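Local coordinates for putative hydrogenase expression/formation protein hupG (Rhodopseudomonas palustris, PDB 2QSI) that is of unknown function but, as a thioredoxin-like member of the HupG/HyaE family, probably takes part in the expression or maturation of hydrogenase, at residues Val37-Gly42 / Val55-Leu60; Ala23-Phe28 / Arg79-Arg84. All coordinates share one frame; numbering follows the deposited sequence.

Interactions 1 and 2 are built on the two faces of the sheet that runs through this thioredoxin-like domain, and strand 35-40, which belongs to interaction 1, also meets interaction 2 through F40. On one face V37 and F39 take L57 of helix 50-62, which is interaction 1. On the other, F40 meets helix 78-85 of interaction 2: its CE1 lies 3.5 Å from CG of M82 and 3.8 Å from CB of L81. The two contact centres are about 16 Å apart, and in sequence both segments of interaction 1 fall between those of interaction 2. G42, at the end of segment 37-42, and M82, in segment 79-84, both belong to the pocket that holds dithiothreitol in this crystal.

Interaction 1: Val37-Gly42 / Val55-Leu60; sequences VLFFRG and VVLPEL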
loop_
_atom_site.group_PDB
_atom_site.type_symbol
_atom_site.label_atom_id
_atom_site.label_comp_id
_atom_site.label_asym_id
_atom_site.label_seq_id
_atom_site.Cartn_x
_atom_site.Cartn_y
_atom_site.Cartn_z
ATOM N N VAL A 37 -8.599 2.410 8.903
ATOM C CA VAL A 37 -9.870 1.721 8.971
ATOM C C VAL A 37 -10.891 2.555 8.171
ATOM O O VAL A 37 -11.262 3.686 8.573
ATOM C CB VAL A 37 -10.324 1.534 10.408
ATOM C CG1 VAL A 37 -11.636 0.709 10.459
ATOM C CG2 VAL A 37 -9.226 0.825 11.229
ATOM N N LEU A 38 -11.324 2.014 7.039
ATOM C CA LEU A 38 -12.321 2.674 6.221
ATOM C C LEU A 38 -13.661 2.099 6.575
ATOM O O LEU A 38 -13.838 0.878 6.537
ATOM C CB LEU A 38 -12.093 2.443 4.731
ATOM C CG LEU A 38 -10.817 2.996 4.116
ATOM C CD1 LEU A 38 -10.763 2.575 2.624
ATOM C CD2 LEU A 38 -10.698 4.483 4.373
ATOM N N PHE A 39 -14.576 3.003 6.917
ATOM C CA PHE A 39 -15.945 2.706 7.320
ATOM C C PHE A 39 -16.889 2.924 6.151
ATOM O O PHE A 39 -17.086 4.057 5.700
ATOM C CB PHE A 39 -16.335 3.607 8.502
ATOM C CG PHE A 39 -17.770 3.524 8.899
ATOM C CD1 PHE A 39 -18.452 2.331 8.909
ATOM C CD2 PHE A 39 -18.421 4.674 9.358
ATOM C CE1 PHE A 39 -19.810 2.296 9.331
ATOM C CE2 PHE A 39 -19.708 4.641 9.755
ATOM C CZ PHE A 39 -20.412 3.443 9.738
ATOM N N PHE A 40 -17.469 1.807 5.690
ATOM C CA PHE A 40 -18.578 1.804 4.713
ATOM C C PHE A 40 -19.893 1.672 5.463
ATOM O O PHE A 40 -20.187 0.635 6.106
ATOM C CB PHE A 40 -18.404 0.650 3.739
ATOM C CG PHE A 40 -17.173 0.779 2.866
ATOM C CD1 PHE A 40 -17.270 1.317 1.573
ATOM C CD2 PHE A 40 -15.904 0.405 3.330
ATOM C CE1 PHE A 40 -16.142 1.409 0.750
ATOM C CE2 PHE A 40 -14.772 0.569 2.538
ATOM C CZ PHE A 40 -14.890 1.088 1.254
ATOM N N ARG A 41 -20.647 2.763 5.422
ATOM C CA ARG A 41 -21.849 2.920 6.220
ATOM C C ARG A 41 -23.068 2.401 5.483
ATOM O O ARG A 41 -23.581 1.335 5.803
ATOM C CB ARG A 41 -22.034 4.410 6.622
ATOM C CG ARG A 41 -23.284 4.638 7.471
ATOM C CD ARG A 41 -23.639 6.109 7.605
ATOM N NE ARG A 41 -22.710 6.883 8.439
ATOM C CZ ARG A 41 -22.791 7.055 9.763
ATOM N NH1 ARG A 41 -23.784 6.528 10.472
ATOM N NH2 ARG A 41 -21.880 7.813 10.350
ATOM N N GLY A 42 -23.503 3.143 4.465
ATOM C CA GLY A 42 -24.726 2.837 3.765
ATOM C C GLY A 42 -25.924 3.694 4.134
ATOM O O GLY A 42 -25.964 4.367 5.170
ATOM N N VAL A 55 -20.833 4.627 15.937
ATOM C CA VAL A 55 -20.637 5.045 17.331
ATOM C C VAL A 55 -19.485 4.282 17.939
ATOM O O VAL A 55 -18.704 4.862 18.685
ATOM C CB VAL A 55 -21.931 4.945 18.229
ATOM C CG1 VAL A 55 -23.082 5.729 17.635
ATOM C CG2 VAL A 55 -22.344 3.535 18.455
ATOM N N VAL A 56 -19.322 3.011 17.605
ATOM C CA VAL A 56 -18.197 2.247 18.150
ATOM C C VAL A 56 -16.853 2.435 17.463
ATOM O O VAL A 56 -15.809 2.150 18.052
ATOM C CB VAL A 56 -18.497 0.719 18.324
ATOM C CG1 VAL A 56 -19.736 0.556 19.219
ATOM C CG2 VAL A 56 -18.642 -0.024 17.014
ATOM N N LEU A 57 -16.858 2.988 16.271
ATOM C CA LEU A 57 -15.623 3.045 15.473
ATOM C C LEU A 57 -14.524 3.844 16.199
ATOM O O LEU A 57 -13.388 3.367 16.290
ATOM C CB LEU A 57 -15.915 3.630 14.093
ATOM C CG LEU A 57 -14.766 3.889 13.121
ATOM C CD1 LEU A 57 -13.895 2.642 12.916
ATOM C CD2 LEU A 57 -15.359 4.384 11.848
ATOM N N PRO A 58 -14.855 5.049 16.744
ATOM C CA PRO A 58 -13.802 5.786 17.457
ATOM C C PRO A 58 -13.294 5.046 18.700
ATOM O O PRO A 58 -12.125 5.163 19.023
ATOM C CB PRO A 58 -14.475 7.124 17.831
ATOM C CG PRO A 58 -15.846 7.025 17.437
ATOM C CD PRO A 58 -16.081 5.833 16.616
ATOM N N GLU A 59 -14.127 4.220 19.326
ATOM C CA GLU A 59 -13.707 3.406 20.501
ATOM C C GLU A 59 -12.756 2.315 20.058
ATOM O O GLU A 59 -11.757 2.034 20.725
ATOM C CB GLU A 59 -14.891 2.770 21.226
ATOM C CG GLU A 59 -15.789 3.781 21.935
ATOM C CD GLU A 59 -15.397 4.113 23.362
ATOM O OE1 GLU A 59 -14.237 3.959 23.754
ATOM O OE2 GLU A 59 -16.271 4.615 24.077
ATOM N N LEU A 60 -13.037 1.742 18.879
ATOM C CA LEU A 60 -12.138 0.734 18.283
ATOM C C LEU A 60 -10.770 1.293 17.932
ATOM O O LEU A 60 -9.743 0.668 18.229
ATOM C CB LEU A 60 -12.754 0.172 17.013
ATOM C CG LEU A 60 -12.203 -1.093 16.395
ATOM C CD1 LEU A 60 -11.849 -2.197 17.436
ATOM C CD2 LEU A 60 -13.273 -1.598 15.368
#
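L57 splits its two methyl groups between V37 and F39, and that fork carries the contact of strand 35-40 with helix 50-62. CD1 goes to V37, meeting its CG1 at 3.9 Å, the two side chains running alongside each other in opposite senses. CD2 goes to F39 and comes closest at the root of that side chain, 3.6 Å from CB, with CG next at 3.9 Å; it sits obliquely to the ring. With CG of L57 anti to the backbone N (chi1 175°) the branch is carried off the helix toward the strand, and chi2 near 53° spreads the two methyls over the pair. V37 and F39 are two apart on the strand and both turn toward the helix. L38, between them, points away from it and touches F85 on the far side of the sheet.

These touches are wholly apolar. All three residues are buried, and the nearest CA atoms, those of F39 and L57, are 8.2 Å apart. L93 of strand 92-106 adds to the same layer by touching both V37 and F39, while A70 lies against L57.

Past the strand, R41 adds a polar group beside F39 without touching segment 55-60. It brings its guanidinium to the rim of the F39 ring: CE2 of F39 sits 3.7 Å above one guanidinium face, offset toward its rim, and R41 NH2 lies at the ring's edge, in plane. NE of R41 is paired with E72 in a salt bridge.

Backbone bonds tie V37 and F39 to strand 68-73, while L38 bonds with A94 on the other side. Strand 35-40, helix 50-62 and strand 68-73 form a beta-alpha-beta unit, and L57 packs helix onto sheet inside that crossover, as in the thioredoxin fold.

Interaction 2: Ala23-Phe28 / Arg79-Arg84; sequences ATVDDF and RGLMAR
V25 sets CG1 against both methyls of L81, CD1 and CD2 each 4.0 Å away, the two side chains meeting tip to tip. Its chi1 of 67° places CG1 between the backbone N and the carbonyl carbon, and the same methyl also reaches R84, 4.0 Å from NH1. Beneath this pair lies the sheet, with V20 against V25 and V73 against L81.

Beside the apolar pair, R84 stretches out from helix 78-85 to D26. NH1 donates to OD1 at 2.7 Å (151° at the hydrogen), and NH2 adds a weak bond of 3.1 Å to the same OD1. The carboxylate oxygen lies at the guanidinium edge near its plane, although the two planes are turned 48° apart. A water bonded to the carbonyl O of D26 also reaches NH2, weakly. NH2 has a further salt-bridge partner, E99 of the second subunit. A leucine in place of R84 would probably leave D26 and that E99 without their cationic mate.

With two acids on one guanidinium, R84 links helix 25-30 to the neighbouring subunit, and its positive charge is likely to be stabilised by both.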
loop_
_atom_site.group_PDB
_atom_site.type_symbol
_atom_site.label_atom_id
_atom_site.label_comp_id
_atom_site.label_asym_id
_atom_site.label_seq_id
_atom_site.Cartn_x
_atom_site.Cartn_y
_atom_site.Cartn_z
ATOM N N ALA A 23 -11.761 11.222 -4.575
ATOM C CA ALA A 23 -10.778 12.292 -4.822
ATOM C C ALA A 23 -9.767 12.480 -3.691
ATOM O O ALA A 23 -8.623 12.875 -3.949
ATOM C CB ALA A 23 -11.498 13.617 -5.092
ATOM N N THR A 24 -10.182 12.215 -2.452
ATOM C CA THR A 24 -9.352 12.489 -1.268
ATOM C C THR A 24 -8.818 11.264 -0.520
ATOM O O THR A 24 -7.928 11.410 0.321
ATOM C CB THR A 24 -10.097 13.368 -0.236
ATOM O OG1 THR A 24 -11.181 12.632 0.362
ATOM C CG2 THR A 24 -10.621 14.625 -0.889
ATOM N N VAL A 25 -9.329 10.068 -0.809
ATOM C CA VAL A 25 -8.882 8.870 -0.067
ATOM C C VAL A 25 -7.403 8.483 -0.312
ATOM O O VAL A 25 -6.703 8.101 0.635
ATOM C CB VAL A 25 -9.811 7.638 -0.322
ATOM C CG1 VAL A 25 -9.698 7.165 -1.779
ATOM C CG2 VAL A 25 -9.500 6.499 0.653
ATOM N N ASP A 26 -6.917 8.587 -1.556
ATOM C CA ASP A 26 -5.533 8.127 -1.851
ATOM C C ASP A 26 -4.529 8.776 -0.930
ATOM O O ASP A 26 -3.732 8.085 -0.276
ATOM C CB ASP A 26 -5.112 8.400 -3.298
ATOM C CG ASP A 26 -5.858 7.551 -4.294
ATOM O OD1 ASP A 26 -6.416 6.497 -3.946
ATOM O OD2 ASP A 26 -5.927 7.953 -5.440
ATOM N N ASP A 27 -4.540 10.106 -0.892
ATOM C CA ASP A 27 -3.594 10.831 -0.055
ATOM C C ASP A 27 -3.880 10.587 1.439
ATOM O O ASP A 27 -2.937 10.503 2.243
ATOM C CB ASP A 27 -3.567 12.345 -0.373
ATOM C CG ASP A 27 -3.178 12.659 -1.827
ATOM O OD1 ASP A 27 -2.477 11.874 -2.508
ATOM O OD2 ASP A 27 -3.568 13.743 -2.295
ATOM N N PHE A 28 -5.152 10.434 1.824
ATOM C CA PHE A 28 -5.468 10.133 3.230
ATOM C C PHE A 28 -4.711 8.889 3.705
ATOM O O PHE A 28 -4.098 8.883 4.759
ATOM C CB PHE A 28 -6.983 9.926 3.444
ATOM C CG PHE A 28 -7.332 9.677 4.859
ATOM C CD1 PHE A 28 -7.313 10.710 5.772
ATOM C CD2 PHE A 28 -7.619 8.396 5.309
ATOM C CE1 PHE A 28 -7.588 10.473 7.121
ATOM C CE2 PHE A 28 -7.883 8.158 6.674
ATOM C CZ PHE A 28 -7.854 9.191 7.560
ATOM N N ARG A 79 -19.339 2.588 -4.210
ATOM C CA ARG A 79 -19.245 1.524 -5.197
ATOM C C ARG A 79 -17.797 1.294 -5.621
ATOM O O ARG A 79 -17.300 0.158 -5.610
ATOM C CB ARG A 79 -20.120 1.843 -6.407
ATOM C CG ARG A 79 -20.254 0.662 -7.376
ATOM C CD ARG A 79 -21.646 0.600 -8.011
ATOM N NE ARG A 79 -22.694 0.431 -6.982
ATOM C CZ ARG A 79 -23.444 1.398 -6.441
ATOM N NH1 ARG A 79 -23.305 2.678 -6.798
ATOM N NH2 ARG A 79 -24.359 1.084 -5.524
ATOM N N GLY A 80 -17.120 2.371 -5.983
ATOM C CA GLY A 80 -15.741 2.282 -6.435
ATOM C C GLY A 80 -14.762 1.857 -5.343
ATOM O O GLY A 80 -13.830 1.109 -5.602
ATOM N N LEU A 81 -14.970 2.315 -4.114
ATOM C CA LEU A 81 -14.021 1.957 -3.066
ATOM C C LEU A 81 -14.242 0.531 -2.541
ATOM O O LEU A 81 -13.278 -0.161 -2.117
ATOM C CB LEU A 81 -13.990 3.033 -1.961
ATOM C CG LEU A 81 -13.380 4.396 -2.364
ATOM C CD1 LEU A 81 -13.179 5.295 -1.118
ATOM C CD2 LEU A 81 -12.063 4.315 -3.248
HETATM N N MSE A 82 -15.487 0.067 -2.586
HETATM C CA MSE A 82 -15.791 -1.287 -2.182
HETATM C C MSE A 82 -15.075 -2.253 -3.139
HETATM O O MSE A 82 -14.483 -3.221 -2.719
HETATM C CB MSE A 82 -17.299 -1.546 -2.202
HETATM C CG MSE A 82 -18.045 -0.877 -1.091
HETATM SE SE MSE A 82 -19.945 -1.069 -1.332
HETATM C CE MSE A 82 -20.147 -2.933 -0.793
ATOM N N ALA A 83 -15.154 -1.936 -4.424
ATOM C CA ALA A 83 -14.482 -2.680 -5.495
ATOM C C ALA A 83 -12.983 -2.656 -5.309
ATOM O O ALA A 83 -12.319 -3.679 -5.361
ATOM C CB ALA A 83 -14.874 -2.089 -6.854
ATOM N N ARG A 84 -12.436 -1.481 -5.057
ATOM C CA ARG A 84 -10.996 -1.361 -4.906
ATOM C C ARG A 84 -10.469 -2.116 -3.703
ATOM O O ARG A 84 -9.434 -2.762 -3.779
ATOM C CB ARG A 84 -10.634 0.091 -4.754
ATOM C CG ARG A 84 -9.190 0.335 -4.414
ATOM C CD ARG A 84 -8.956 1.775 -4.425
ATOM N NE ARG A 84 -7.740 2.117 -3.723
ATOM C CZ ARG A 84 -7.322 3.367 -3.585
ATOM N NH1 ARG A 84 -8.026 4.366 -4.111
ATOM N NH2 ARG A 84 -6.236 3.624 -2.898
HETATM O O HOH W 1 -3.878 5.294 -1.558
#